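Local coordinates for protein beta-phenylalanine aminotransferase (Variovorax paradoxus, PDB 4AO9) that transfers the amino group of beta-phenylalanine to a keto acid, probably through the pyridoxal-5'-phosphate chemistry of a dimeric class-III aminotransferase, at residues E114-Q117 with G118-L122; T123-N126 with L127-R131; L225-P228 with M229-A232; P240-L243 with Q244-E248; L403-F406 with H407-E411. All coordinates share one frame; numbering follows the deposited sequence.

Interaction 1: E114-Q117 with G118-L122; sequences EAMQ and GGINL
Residues 114-117 form the last turn of helix 106-117, and residues 118-122 carry the chain out of it, so this is a helix C-terminus closed at a glycine. The bonding pattern marks the change. Gly-118 N still donates to Glu-114 O in the alpha-helical pattern, but the bond is long at 3.3 Å, and it shares its hydrogen weakly with Ala-115 O. One residue on, Gly-119 N turns to Met-116 O at 3.0 Å, a three-residue span, and it comes from above the carbonyl plane, 65° out of it. Gly-119 then leaves helical geometry with a phi of 103°. A CB here would press against the preceding carbonyl oxygen and lie close to Leu-122 CD2, which accounts for a residue without a side chain.

Beyond the glycines the side chain of Ile-120 comes back alongside that of Met-116, both pointing the same way. The methyl CG2 does the touching, 3.8 Å from Met-116 CA and 4.1 Å from Met-116 CG. Ile-120 CG1 stands between its own backbone N and carbonyl carbon (chi1 67°), which leaves CG2 as the branch facing the helix. Met-326 of helix 325-337 touches both of these side chains, and Val-112 of the second subunit packs on Met-116; the turn is therefore part of the dimer interface.

Where the backbone diverges, a water spans the opening: it donates to Ala-115 O at 2.7 Å and to Gly-119 O at 2.8 Å.

Interaction 2: T123-N126 with L127-R131; sequences TGHN and LLEGR
Three flat groups meet here: the His-125 imidazole, the Glu-129 carboxylate and the Asn-126 amide. Ring and carboxylate stand almost perpendicular, 87° apart, and Glu-129 OE2 lies obliquely to the ring, 3.7 Å from His-125 CG. The same oxygen accepts Asn-126 N at 2.9 Å, and this donor comes from above the carboxylate plane. At the amide, OD1 receives two backbone N-H groups: Glu-129 N lies in the carbonyl plane, while Leu-128 N is tilted slightly from it. Both bonds measure 2.9 Å from Asn-126 OD1.

The torsions explain the fit. Asn-126 holds CG between its backbone N and carbonyl carbon (chi1 65°), which brings OD1 over the start of the helix, and Glu-129 has a matching chi1 of 61°, from which the extended chain doubles back to Asn-126. Its CG passes 3.5 Å from Asn-126 OD1. A water joins Asn-126 O to Gly-130 N.

Asn-323 fixes the rotation of both polar side chains, accepting from Asn-126 ND2 through its main-chain O and donating through ND2 to Glu-129 OE1. With an alanine at Asn-126, the N-H groups of Leu-128 and Glu-129 would probably lose their shared acceptor, the first turn could fray, and Asn-323 O would lose the ND2 donor. From the second subunit, Asn-59 bonds His-125 NE2, and a strand pairs in parallel with His-125 and Asn-126. The reciprocal bonds of Asn-126 and Glu-129 define a capping box, here at the N-terminus of helix 129-139.

Interaction 3: L225-P228 with M229-A232; sequences LVEP and MQGA
Glu-227, the first residue after strand 221-226 of the central sheet in this class-III aminotransferase, belongs to the pyridoxal-5'-phosphate pocket; its side chain is about 4 Å from the cofactor. From there the chain turns at Pro-228 into the short strand 229-230, and the carboxylate spans the turn. OE1 accepts Gly-231 N at 3.0 Å along a nearly straight N-H line of 169°, with the donor above the carboxylate plane, 40° out of it.

Two waters also donate to OE1. One is shared with Met-229 O; the other lies 2.9 Å from Glu-227 OE1 and accepts from Ala-232 N. Three donors thus hold a single oxygen, while OE2 takes a bond from Tyr-179 N, another pocket residue. Such a grip fixes the rotation of the carboxylate next to the cofactor. Were the carboxylate cut back to an alanine here, Gly-231 N and Tyr-179 N would probably lose their acceptor and a gap would open beside the cofactor.

Glu-227 and Gln-230 cross at about a right angle, with Gln-230 CG 3.6 Å from Glu-227 OE2. The amide of Gln-230 is anchored by Ser-233 through OE1 and by Ser-176 O through NE2. A third water completes the junction, donating to Glu-227 OE2 at 2.9 Å and accepting from Glu-227 N and, at 3.2 Å, from Gln-230 NE2.

Interaction 4: P240-L243 with Q244-E248; sequences PDFL and QALRE
Residues 240-248 are the opening turns of helix 240-253, with alpha-helical bonds from Gln-244 N to Pro-240 O (2.9 Å) through to Arg-247 N and Leu-243 O (3.2 Å).

On the buried side, Phe-242 and Leu-246 meet one turn apart. Leu-246 CD1 sits over one face of the ring, 4.2 Å from its centroid and 28° off the normal, a CH-pi contact. CD1 is 3.8 Å from Phe-242 CZ, and the other methyl, CD2, reaches Phe-242 CE1 at 3.9 Å, so both branches of the leucine bear on the ring. Phe-242 CG lies opposite its own backbone N (chi1 167°), which swings the ring along the helix toward Leu-246. Leu-243 joins more loosely, its CD2 being 4.3 Å from Leu-246 CD1.

The helix belongs to a beta-alpha-beta crossover, interrupted by the small hairpin of strands 229-230 and 236-237, that links the neighbouring parallel strands 221-226 and 256-260 of the central sheet. Leu-246 also rests on Leu-257 of the second strand, and the rings of Phe-175 and Tyr-204 make edge-to-face contacts with Phe-242.

On a more open side, Gln-244 bends at chi2 and bonds one turn ahead: NE2 donates to Glu-248 OE2 at 3.0 Å, with an N-H angle of 168°. The acceptor lies in the amide plane, and the donor meets Glu-248 OE2 on the anti side, tilted out of the carboxylate plane. The other oxygen, Glu-248 OE1, forms a salt bridge to Arg-211 NH2 on helix 207-216.

Interaction 5: L403-F406 with H407-E411; sequences LLFF and HLLNE
Leu-404 O accepts Leu-408 N at 2.9 Å with an N-H angle of 158°, and Leu-408 CG comes within 3.4 Å of that same oxygen. Equivalent alpha-helical bonds follow on each side of it, and the run ends at Glu-411, whose N reaches His-407 O at 3.0 Å before the chain leaves helical geometry.

The side chains meet in pairs one turn apart. Leu-404 and Leu-408 lie at a slant to each other, with Leu-404 CG 4.0 Å from Leu-408 CD1. Phe-405 and Leu-409 make the tighter pair: Leu-409 CG sits over one face of the ring, displaced toward the rim, and its CD1 methyl is 3.6 Å from Phe-405 CE2. The ring extends along the helix to that leucine because CG stands opposite its own backbone N (chi1 174°). Leu-409 CD1 also comes to 4.2 Å from Phe-406 CD1, approaching obliquely, and so fills the angle between two aromatic rings. These rings touch each other too, Phe-405 CD2 lying 3.9 Å above the centre of the Phe-406 ring.

His-407 gives the helix a polar tie: its NE2 is hydrogen-bonded to Ala-438 O and Ser-441 OG of helix 429-445. Helix 398-410 is thus packed on several sides: helix 429-445 lies against Leu-404 and Leu-408, helix 23-40 against Leu-403, Phe-406 and Leu-409, and strand 413-414 against Leu-408 and Leu-409.

In the fold
Interactions 1 and 2 follow each other directly along the chain, their centres 11 Å apart, and both touch the second subunit at the dimer interface. Interactions 3 and 4 form another neighbouring pair, with centres 13 Å apart: Val-226 CG1 meets Leu-246 CD1 at 3.8 Å, so the helix of interaction 4 packs on the strand that leads to Glu-227. The cofactor is about 4 Å from the Glu-227 side chain but about 12 Å from that of Leu-243, so interaction 4 is connected to the pocket through its packing on residues 225-228. Interaction 5 stands apart, about 14 Å from interaction 3 between nearest atoms and on the opposite side of the chain's centre from interactions 2 and 4.

Interaction 1: E114-Q117 with G118-L122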
loop_
_atom_site.group_PDB
_atom_site.type_symbol
_atom_site.label_atom_id
_atom_site.label_comp_id
_atom_site.label_asym_id
_atom_site.label_seq_id
_atom_site.Cartn_x
_atom_site.Cartn_y
_atom_site.Cartn_z
ATOM N N GLU A 114 11.128 20.052 -1.397
ATOM C CA GLU A 114 10.932 20.686 -2.700
ATOM C C GLU A 114 9.654 20.182 -3.386
ATOM O O GLU A 114 8.906 20.977 -3.956
ATOM C CB GLU A 114 12.149 20.502 -3.613
ATOM C CG GLU A 114 11.994 21.197 -4.965
ATOM C CD GLU A 114 13.239 21.153 -5.845
ATOM O OE1 GLU A 114 14.294 20.628 -5.411
ATOM O OE2 GLU A 114 13.152 21.665 -6.986
ATOM N N ALA A 115 9.400 18.874 -3.318
ATOM C CA ALA A 115 8.167 18.318 -3.887
ATOM C C ALA A 115 6.927 18.910 -3.222
ATOM O O ALA A 115 5.982 19.314 -3.912
ATOM C CB ALA A 115 8.155 16.804 -3.786
ATOM N N MET A 116 6.932 18.980 -1.889
ATOM C CA MET A 116 5.778 19.528 -1.160
ATOM C C MET A 116 5.532 20.987 -1.531
ATOM O O MET A 116 4.384 21.412 -1.670
ATOM C CB MET A 116 5.940 19.390 0.357
ATOM C CG MET A 116 5.944 17.956 0.834
ATOM S SD MET A 116 5.690 17.806 2.612
ATOM C CE MET A 116 3.896 17.781 2.689
ATOM N N GLN A 117 6.605 21.745 -1.730
ATOM C CA GLN A 117 6.482 23.147 -2.122
ATOM C C GLN A 117 5.837 23.366 -3.495
ATOM O O GLN A 117 5.237 24.418 -3.740
ATOM C CB GLN A 117 7.844 23.833 -2.030
ATOM C CG GLN A 117 8.306 23.982 -0.580
ATOM C CD GLN A 117 9.740 24.451 -0.453
ATOM O OE1 GLN A 117 10.526 24.374 -1.396
ATOM N NE2 GLN A 117 10.087 24.942 0.727
ATOM N N GLY A 118 5.967 22.379 -4.373
ATOM C CA GLY A 118 5.313 22.397 -5.677
ATOM C C GLY A 118 3.863 21.951 -5.655
ATOM O O GLY A 118 3.183 22.008 -6.673
ATOM N N GLY A 119 3.409 21.472 -4.497
ATOM C CA GLY A 119 2.042 20.986 -4.329
ATOM C C GLY A 119 1.980 19.467 -4.324
ATOM O O GLY A 119 2.651 18.787 -5.125
ATOM N N ILE A 120 1.177 18.923 -3.402
ATOM C CA ILE A 120 0.940 17.469 -3.323
ATOM C C ILE A 120 -0.481 17.120 -3.729
ATOM O O ILE A 120 -1.297 18.008 -3.980
ATOM C CB ILE A 120 1.277 16.912 -1.933
ATOM C CG1 ILE A 120 0.298 17.442 -0.866
ATOM C CG2 ILE A 120 2.751 17.233 -1.607
ATOM C CD1 ILE A 120 0.440 16.710 0.490
ATOM N N ASN A 121 -0.753 15.815 -3.814
ATOM C CA ASN A 121 -2.073 15.313 -4.220
ATOM C C ASN A 121 -2.498 15.879 -5.578
ATOM O O ASN A 121 -3.637 16.337 -5.753
ATOM C CB ASN A 121 -3.140 15.600 -3.139
ATOM C CG ASN A 121 -2.843 14.948 -1.787
ATOM O OD1 ASN A 121 -3.315 15.445 -0.770
ATOM N ND2 ASN A 121 -2.086 13.859 -1.766
ATOM N N LEU A 122 -1.572 15.833 -6.538
ATOM C CA LEU A 122 -1.731 16.551 -7.801
ATOM C C LEU A 122 -2.780 15.994 -8.768
ATOM O O LEU A 122 -3.132 16.659 -9.738
ATOM C CB LEU A 122 -0.370 16.725 -8.493
ATOM C CG LEU A 122 0.648 17.614 -7.773
ATOM C CD1 LEU A 122 1.889 17.771 -8.656
ATOM C CD2 LEU A 122 0.055 18.973 -7.441
HETATM O O HOH W 1 5.091 19.011 -6.460
#

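Interaction 2: T123-N126 with L127-R131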
loop_
_atom_site.group_PDB
_atom_site.type_symbol
_atom_site.label_atom_id
_atom_site.label_comp_id
_atom_site.label_asym_id
_atom_site.label_seq_id
_atom_site.Cartn_x
_atom_site.Cartn_y
_atom_site.Cartn_z
ATOM N N THR A 123 -3.288 14.795 -8.494
ATOM C CA THR A 123 -4.452 14.263 -9.221
ATOM C C THR A 123 -4.275 14.194 -10.731
ATOM O O THR A 123 -5.150 14.574 -11.492
ATOM C CB THR A 123 -5.758 15.046 -8.887
ATOM O OG1 THR A 123 -5.741 15.417 -7.511
ATOM C CG2 THR A 123 -6.969 14.173 -9.130
ATOM N N GLY A 124 -3.135 13.677 -11.153
ATOM C CA GLY A 124 -2.869 13.520 -12.572
ATOM C C GLY A 124 -1.516 12.911 -12.805
ATOM O O GLY A 124 -0.746 12.695 -11.863
ATOM N N HIS A 125 -1.226 12.639 -14.073
ATOM C CA HIS A 125 0.153 12.358 -14.447
ATOM C C HIS A 125 0.976 13.562 -13.995
ATOM O O HIS A 125 0.473 14.685 -13.986
ATOM C CB HIS A 125 0.257 12.142 -15.955
ATOM C CG HIS A 125 -0.271 10.817 -16.423
ATOM N ND1 HIS A 125 0.115 10.248 -17.621
ATOM C CD2 HIS A 125 -1.138 9.943 -15.857
ATOM C CE1 HIS A 125 -0.499 9.089 -17.776
ATOM N NE2 HIS A 125 -1.262 8.878 -16.720
ATOM N N ASN A 126 2.211 13.327 -13.561
ATOM C CA ASN A 126 3.031 14.418 -13.032
ATOM C C ASN A 126 4.422 14.437 -13.658
ATOM O O ASN A 126 4.729 13.587 -14.505
ATOM C CB ASN A 126 3.043 14.418 -11.490
ATOM C CG ASN A 126 3.713 13.197 -10.897
ATOM O OD1 ASN A 126 4.857 12.876 -11.222
ATOM N ND2 ASN A 126 3.023 12.535 -9.976
ATOM N N LEU A 127 5.223 15.425 -13.266
ATOM C CA LEU A 127 6.551 15.633 -13.849
ATOM C C LEU A 127 7.658 14.797 -13.225
ATOM O O LEU A 127 8.795 14.856 -13.688
ATOM C CB LEU A 127 6.935 17.116 -13.780
ATOM C CG LEU A 127 6.106 18.099 -14.609
ATOM C CD1 LEU A 127 6.455 19.514 -14.215
ATOM C CD2 LEU A 127 6.325 17.873 -16.101
ATOM N N LEU A 128 7.339 14.024 -12.186
ATOM C CA LEU A 128 8.356 13.278 -11.440
ATOM C C LEU A 128 8.303 11.767 -11.628
ATOM O O LEU A 128 9.339 11.092 -11.551
ATOM C CB LEU A 128 8.273 13.615 -9.946
ATOM C CG LEU A 128 8.525 15.076 -9.547
ATOM C CD1 LEU A 128 8.708 15.194 -8.037
ATOM C CD2 LEU A 128 9.706 15.713 -10.297
ATOM N N GLU A 129 7.109 11.224 -11.848
ATOM C CA GLU A 129 6.951 9.769 -11.975
ATOM C C GLU A 129 7.762 9.186 -13.145
ATOM O O GLU A 129 8.326 8.101 -13.023
ATOM C CB GLU A 129 5.460 9.394 -12.074
ATOM C CG GLU A 129 4.759 10.010 -13.276
ATOM C CD GLU A 129 3.284 9.720 -13.372
ATOM O OE1 GLU A 129 2.799 8.730 -12.774
ATOM O OE2 GLU A 129 2.630 10.479 -14.117
ATOM N N GLY A 130 7.803 9.909 -14.263
ATOM C CA GLY A 130 8.494 9.431 -15.460
ATOM C C GLY A 130 9.996 9.353 -15.278
ATOM O O GLY A 130 10.634 8.418 -15.771
ATOM N N ARG A 131 10.553 10.312 -14.536
ATOM C CA ARG A 131 11.993 10.341 -14.234
ATOM C C ARG A 131 12.389 9.107 -13.430
ATOM O O ARG A 131 13.402 8.456 -13.706
ATOM C CB ARG A 131 12.350 11.587 -13.410
ATOM C CG ARG A 131 11.933 12.918 -14.014
ATOM C CD ARG A 131 12.528 14.050 -13.193
ATOM N NE ARG A 131 13.978 14.133 -13.365
ATOM C CZ ARG A 131 14.781 14.918 -12.652
ATOM N NH1 ARG A 131 14.283 15.692 -11.694
ATOM N NH2 ARG A 131 16.088 14.927 -12.897
HETATM O O HOH W 2 7.031 12.459 -15.201
#

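Interaction 3: L225-P228 with M229-A232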
loop_
_atom_site.group_PDB
_atom_site.type_symbol
_atom_site.label_atom_id
_atom_site.label_comp_id
_atom_site.label_asym_id
_atom_site.label_seq_id
_atom_site.Cartn_x
_atom_site.Cartn_y
_atom_site.Cartn_z
ATOM N N LEU A 225 6.847 -17.819 -8.612
ATOM C CA LEU A 225 7.226 -16.600 -7.882
ATOM C C LEU A 225 8.255 -16.957 -6.820
ATOM O O LEU A 225 8.026 -17.858 -6.001
ATOM C CB LEU A 225 5.981 -15.951 -7.251
ATOM C CG LEU A 225 6.236 -14.806 -6.255
ATOM C CD1 LEU A 225 6.822 -13.588 -6.936
ATOM C CD2 LEU A 225 4.945 -14.424 -5.531
ATOM N N VAL A 226 9.404 -16.283 -6.847
ATOM C CA VAL A 226 10.502 -16.647 -5.952
ATOM C C VAL A 226 11.402 -15.457 -5.619
ATOM O O VAL A 226 11.635 -14.573 -6.458
ATOM C CB VAL A 226 11.334 -17.823 -6.573
ATOM C CG1 VAL A 226 12.094 -17.353 -7.812
ATOM C CG2 VAL A 226 12.295 -18.459 -5.549
ATOM N N GLU A 227 11.911 -15.461 -4.389
ATOM C CA GLU A 227 12.995 -14.557 -3.983
ATOM C C GLU A 227 14.336 -15.177 -4.382
ATOM O O GLU A 227 14.579 -16.334 -4.058
ATOM C CB GLU A 227 12.990 -14.384 -2.467
ATOM C CG GLU A 227 11.707 -13.747 -1.889
ATOM C CD GLU A 227 11.548 -14.104 -0.425
ATOM O OE1 GLU A 227 12.111 -13.367 0.423
ATOM O OE2 GLU A 227 10.899 -15.140 -0.142
ATOM N N PRO A 228 15.214 -14.427 -5.077
ATOM C CA PRO A 228 16.527 -15.034 -5.416
ATOM C C PRO A 228 17.413 -15.281 -4.187
ATOM O O PRO A 228 18.352 -16.084 -4.262
ATOM C CB PRO A 228 17.168 -14.041 -6.387
ATOM C CG PRO A 228 16.118 -13.077 -6.770
ATOM C CD PRO A 228 14.957 -13.175 -5.815
ATOM N N MET A 229 17.119 -14.584 -3.086
ATOM C CA MET A 229 17.590 -14.930 -1.746
ATOM C C MET A 229 16.401 -14.674 -0.845
ATOM O O MET A 229 15.844 -13.570 -0.874
ATOM C CB MET A 229 18.761 -14.034 -1.310
ATOM C CG MET A 229 19.204 -14.287 0.132
ATOM S SD MET A 229 20.127 -12.935 0.905
ATOM C CE MET A 229 18.777 -11.813 1.291
ATOM N N GLN A 230 15.980 -15.671 -0.074
ATOM C CA GLN A 230 14.861 -15.441 0.846
ATOM C C GLN A 230 15.292 -14.517 1.967
ATOM O O GLN A 230 16.358 -14.689 2.566
ATOM C CB GLN A 230 14.312 -16.740 1.402
ATOM C CG GLN A 230 13.512 -17.525 0.385
ATOM C CD GLN A 230 12.812 -18.716 0.995
ATOM O OE1 GLN A 230 13.183 -19.208 2.068
ATOM N NE2 GLN A 230 11.794 -19.198 0.311
ATOM N N GLY A 231 14.459 -13.519 2.228
ATOM C CA GLY A 231 14.756 -12.491 3.228
ATOM C C GLY A 231 14.236 -12.869 4.598
ATOM O O GLY A 231 15.006 -13.237 5.493
ATOM N N ALA A 232 12.923 -12.765 4.767
ATOM C CA ALA A 232 12.263 -13.030 6.042
ATOM C C ALA A 232 12.561 -14.397 6.643
ATOM O O ALA A 232 12.643 -14.527 7.868
ATOM C CB ALA A 232 10.752 -12.824 5.906
HETATM O O HOH W 3 10.843 -17.298 -2.131
HETATM O O HOH W 4 14.024 -11.508 -0.452
HETATM O O HOH W 5 11.603 -11.468 2.570
#

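Interaction 4: P240-L243 with Q244-E248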
loop_
_atom_site.group_PDB
_atom_site.type_symbol
_atom_site.label_atom_id
_atom_site.label_comp_id
_atom_site.label_asym_id
_atom_site.label_seq_id
_atom_site.Cartn_x
_atom_site.Cartn_y
_atom_site.Cartn_z
ATOM N N PRO A 240 22.317 -21.445 -7.552
ATOM C CA PRO A 240 22.276 -21.359 -9.019
ATOM C C PRO A 240 21.511 -22.496 -9.709
ATOM O O PRO A 240 20.702 -22.227 -10.608
ATOM C CB PRO A 240 23.757 -21.398 -9.405
ATOM C CG PRO A 240 24.429 -20.717 -8.264
ATOM C CD PRO A 240 23.654 -21.103 -7.024
ATOM N N ASP A 241 21.739 -23.743 -9.293
ATOM C CA ASP A 241 21.078 -24.900 -9.923
ATOM C C ASP A 241 19.555 -24.821 -9.787
ATOM O O ASP A 241 18.817 -25.129 -10.724
ATOM C CB ASP A 241 21.633 -26.243 -9.397
ATOM C CG ASP A 241 21.183 -26.574 -7.966
ATOM O OD1 ASP A 241 21.150 -25.676 -7.087
ATOM O OD2 ASP A 241 20.874 -27.762 -7.705
ATOM N N PHE A 242 19.110 -24.377 -8.616
ATOM C CA PHE A 242 17.699 -24.272 -8.299
ATOM C C PHE A 242 17.060 -23.148 -9.099
ATOM O O PHE A 242 16.029 -23.351 -9.750
ATOM C CB PHE A 242 17.555 -24.037 -6.789
ATOM C CG PHE A 242 16.181 -23.604 -6.359
ATOM C CD1 PHE A 242 15.097 -24.477 -6.441
ATOM C CD2 PHE A 242 15.984 -22.334 -5.844
ATOM C CE1 PHE A 242 13.829 -24.084 -6.032
ATOM C CE2 PHE A 242 14.721 -21.925 -5.430
ATOM C CZ PHE A 242 13.641 -22.795 -5.516
ATOM N N LEU A 243 17.666 -21.966 -9.053
ATOM C CA LEU A 243 17.092 -20.821 -9.751
ATOM C C LEU A 243 17.074 -21.026 -11.273
ATOM O O LEU A 243 16.098 -20.683 -11.929
ATOM C CB LEU A 243 17.773 -19.510 -9.347
ATOM C CG LEU A 243 17.673 -19.116 -7.869
ATOM C CD1 LEU A 243 18.512 -17.870 -7.623
ATOM C CD2 LEU A 243 16.216 -18.885 -7.437
ATOM N N GLN A 244 18.136 -21.620 -11.823
ATOM C CA GLN A 244 18.150 -21.975 -13.242
ATOM C C GLN A 244 17.074 -23.018 -13.585
ATOM O O GLN A 244 16.435 -22.930 -14.637
ATOM C CB GLN A 244 19.551 -22.441 -13.670
ATOM C CG GLN A 244 19.727 -22.678 -15.175
ATOM C CD GLN A 244 19.453 -21.445 -16.040
ATOM O OE1 GLN A 244 19.643 -20.298 -15.612
ATOM N NE2 GLN A 244 19.016 -21.685 -17.277
ATOM N N ALA A 245 16.863 -23.983 -12.694
ATOM C CA ALA A 245 15.804 -24.973 -12.885
ATOM C C ALA A 245 14.434 -24.298 -12.970
ATOM O O ALA A 245 13.591 -24.705 -13.765
ATOM C CB ALA A 245 15.827 -26.027 -11.783
ATOM N N LEU A 246 14.222 -23.252 -12.168
ATOM C CA LEU A 246 12.955 -22.515 -12.224
ATOM C C LEU A 246 12.757 -21.800 -13.563
ATOM O O LEU A 246 11.675 -21.849 -14.147
ATOM C CB LEU A 246 12.878 -21.502 -11.072
ATOM C CG LEU A 246 12.962 -22.075 -9.657
ATOM C CD1 LEU A 246 12.639 -20.980 -8.649
ATOM C CD2 LEU A 246 12.062 -23.298 -9.443
ATOM N N ARG A 247 13.804 -21.135 -14.044
ATOM C CA ARG A 247 13.750 -20.449 -15.321
ATOM C C ARG A 247 13.475 -21.444 -16.448
ATOM O O ARG A 247 12.587 -21.227 -17.280
ATOM C CB ARG A 247 15.051 -19.650 -15.561
ATOM C CG ARG A 247 15.197 -19.030 -16.962
ATOM C CD ARG A 247 14.243 -17.848 -17.205
ATOM N NE ARG A 247 12.884 -18.295 -17.533
ATOM C CZ ARG A 247 11.826 -17.493 -17.634
ATOM N NH1 ARG A 247 11.936 -16.183 -17.408
ATOM N NH2 ARG A 247 10.638 -18.010 -17.939
ATOM N N GLU A 248 14.215 -22.554 -16.447
ATOM C CA GLU A 248 14.043 -23.544 -17.502
ATOM C C GLU A 248 12.661 -24.194 -17.486
ATOM O O GLU A 248 12.034 -24.349 -18.536
ATOM C CB GLU A 248 15.137 -24.602 -17.426
ATOM C CG GLU A 248 16.485 -24.066 -17.870
ATOM C CD GLU A 248 17.642 -25.030 -17.638
ATOM O OE1 GLU A 248 17.412 -26.191 -17.223
ATOM O OE2 GLU A 248 18.797 -24.601 -17.865
#

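Interaction 5: L403-F406 with H407-E411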
loop_
_atom_site.group_PDB
_atom_site.type_symbol
_atom_site.label_atom_id
_atom_site.label_comp_id
_atom_site.label_asym_id
_atom_site.label_seq_id
_atom_site.Cartn_x
_atom_site.Cartn_y
_atom_site.Cartn_z
ATOM N N LEU A 403 18.165 -13.805 23.540
ATOM C CA LEU A 403 19.348 -13.473 24.331
ATOM C C LEU A 403 20.331 -12.611 23.536
ATOM O O LEU A 403 20.861 -11.634 24.060
ATOM C CB LEU A 403 20.024 -14.741 24.892
ATOM C CG LEU A 403 19.227 -15.498 25.974
ATOM C CD1 LEU A 403 19.866 -16.843 26.325
ATOM C CD2 LEU A 403 19.051 -14.675 27.244
ATOM N N LEU A 404 20.541 -12.959 22.264
ATOM C CA LEU A 404 21.380 -12.150 21.366
ATOM C C LEU A 404 20.858 -10.723 21.215
ATOM O O LEU A 404 21.617 -9.758 21.348
ATOM C CB LEU A 404 21.490 -12.806 19.980
ATOM C CG LEU A 404 22.304 -12.013 18.943
ATOM C CD1 LEU A 404 23.761 -11.798 19.377
ATOM C CD2 LEU A 404 22.259 -12.742 17.613
ATOM N N PHE A 405 19.558 -10.607 20.939
ATOM C CA PHE A 405 18.904 -9.311 20.777
ATOM C C PHE A 405 19.113 -8.403 21.993
ATOM O O PHE A 405 19.519 -7.249 21.847
ATOM C CB PHE A 405 17.403 -9.496 20.492
ATOM C CG PHE A 405 16.636 -8.207 20.461
ATOM C CD1 PHE A 405 16.661 -7.394 19.325
ATOM C CD2 PHE A 405 15.913 -7.787 21.578
ATOM C CE1 PHE A 405 15.969 -6.185 19.299
ATOM C CE2 PHE A 405 15.214 -6.573 21.559
ATOM C CZ PHE A 405 15.250 -5.774 20.416
ATOM N N PHE A 406 18.849 -8.934 23.187
ATOM C CA PHE A 406 19.000 -8.145 24.414
ATOM C C PHE A 406 20.455 -7.814 24.720
ATOM O O PHE A 406 20.764 -6.703 25.160
ATOM C CB PHE A 406 18.330 -8.840 25.605
ATOM C CG PHE A 406 16.831 -8.891 25.509
ATOM C CD1 PHE A 406 16.078 -7.714 25.549
ATOM C CD2 PHE A 406 16.162 -10.107 25.381
ATOM C CE1 PHE A 406 14.696 -7.755 25.447
ATOM C CE2 PHE A 406 14.777 -10.155 25.275
ATOM C CZ PHE A 406 14.043 -8.972 25.312
ATOM N N HIS A 407 21.348 -8.766 24.448
ATOM C CA HIS A 407 22.774 -8.518 24.567
ATOM C C HIS A 407 23.207 -7.357 23.675
ATOM O O HIS A 407 23.942 -6.478 24.116
ATOM C CB HIS A 407 23.595 -9.774 24.235
ATOM C CG HIS A 407 25.068 -9.520 24.183
ATOM N ND1 HIS A 407 25.840 -9.396 25.319
ATOM C CD2 HIS A 407 25.903 -9.322 23.135
ATOM C CE1 HIS A 407 27.089 -9.147 24.971
ATOM N NE2 HIS A 407 27.156 -9.102 23.653
ATOM N N LEU A 408 22.746 -7.354 22.423
ATOM C CA LEU A 408 23.125 -6.294 21.499
ATOM C C LEU A 408 22.622 -4.942 21.988
ATOM O O LEU A 408 23.351 -3.954 21.931
ATOM C CB LEU A 408 22.663 -6.613 20.065
ATOM C CG LEU A 408 23.453 -7.738 19.384
ATOM C CD1 LEU A 408 22.746 -8.141 18.093
ATOM C CD2 LEU A 408 24.900 -7.334 19.114
ATOM N N LEU A 409 21.400 -4.900 22.520
ATOM C CA LEU A 409 20.911 -3.656 23.133
ATOM C C LEU A 409 21.858 -3.172 24.229
ATOM O O LEU A 409 22.159 -1.984 24.292
ATOM C CB LEU A 409 19.494 -3.802 23.699
ATOM C CG LEU A 409 18.336 -4.010 22.718
ATOM C CD1 LEU A 409 17.030 -4.134 23.489
ATOM C CD2 LEU A 409 18.235 -2.875 21.699
ATOM N N ASN A 410 22.325 -4.094 25.076
ATOM C CA ASN A 410 23.289 -3.748 26.139
ATOM C C ASN A 410 24.599 -3.176 25.592
ATOM O O ASN A 410 25.265 -2.370 26.257
ATOM C CB ASN A 410 23.624 -4.969 27.002
ATOM C CG ASN A 410 22.433 -5.510 27.778
ATOM O OD1 ASN A 410 22.415 -6.699 28.127
ATOM N ND2 ASN A 410 21.459 -4.668 28.065
ATOM N N GLU A 411 24.969 -3.623 24.392
ATOM C CA GLU A 411 26.177 -3.177 23.703
ATOM C C GLU A 411 25.919 -2.012 22.737
ATOM O O GLU A 411 26.710 -1.773 21.827
ATOM C CB GLU A 411 26.827 -4.357 22.963
ATOM C CG GLU A 411 27.260 -5.504 23.884
ATOM C CD GLU A 411 28.125 -5.038 25.051
ATOM O OE1 GLU A 411 29.143 -4.350 24.816
ATOM O OE2 GLU A 411 27.774 -5.355 26.210
#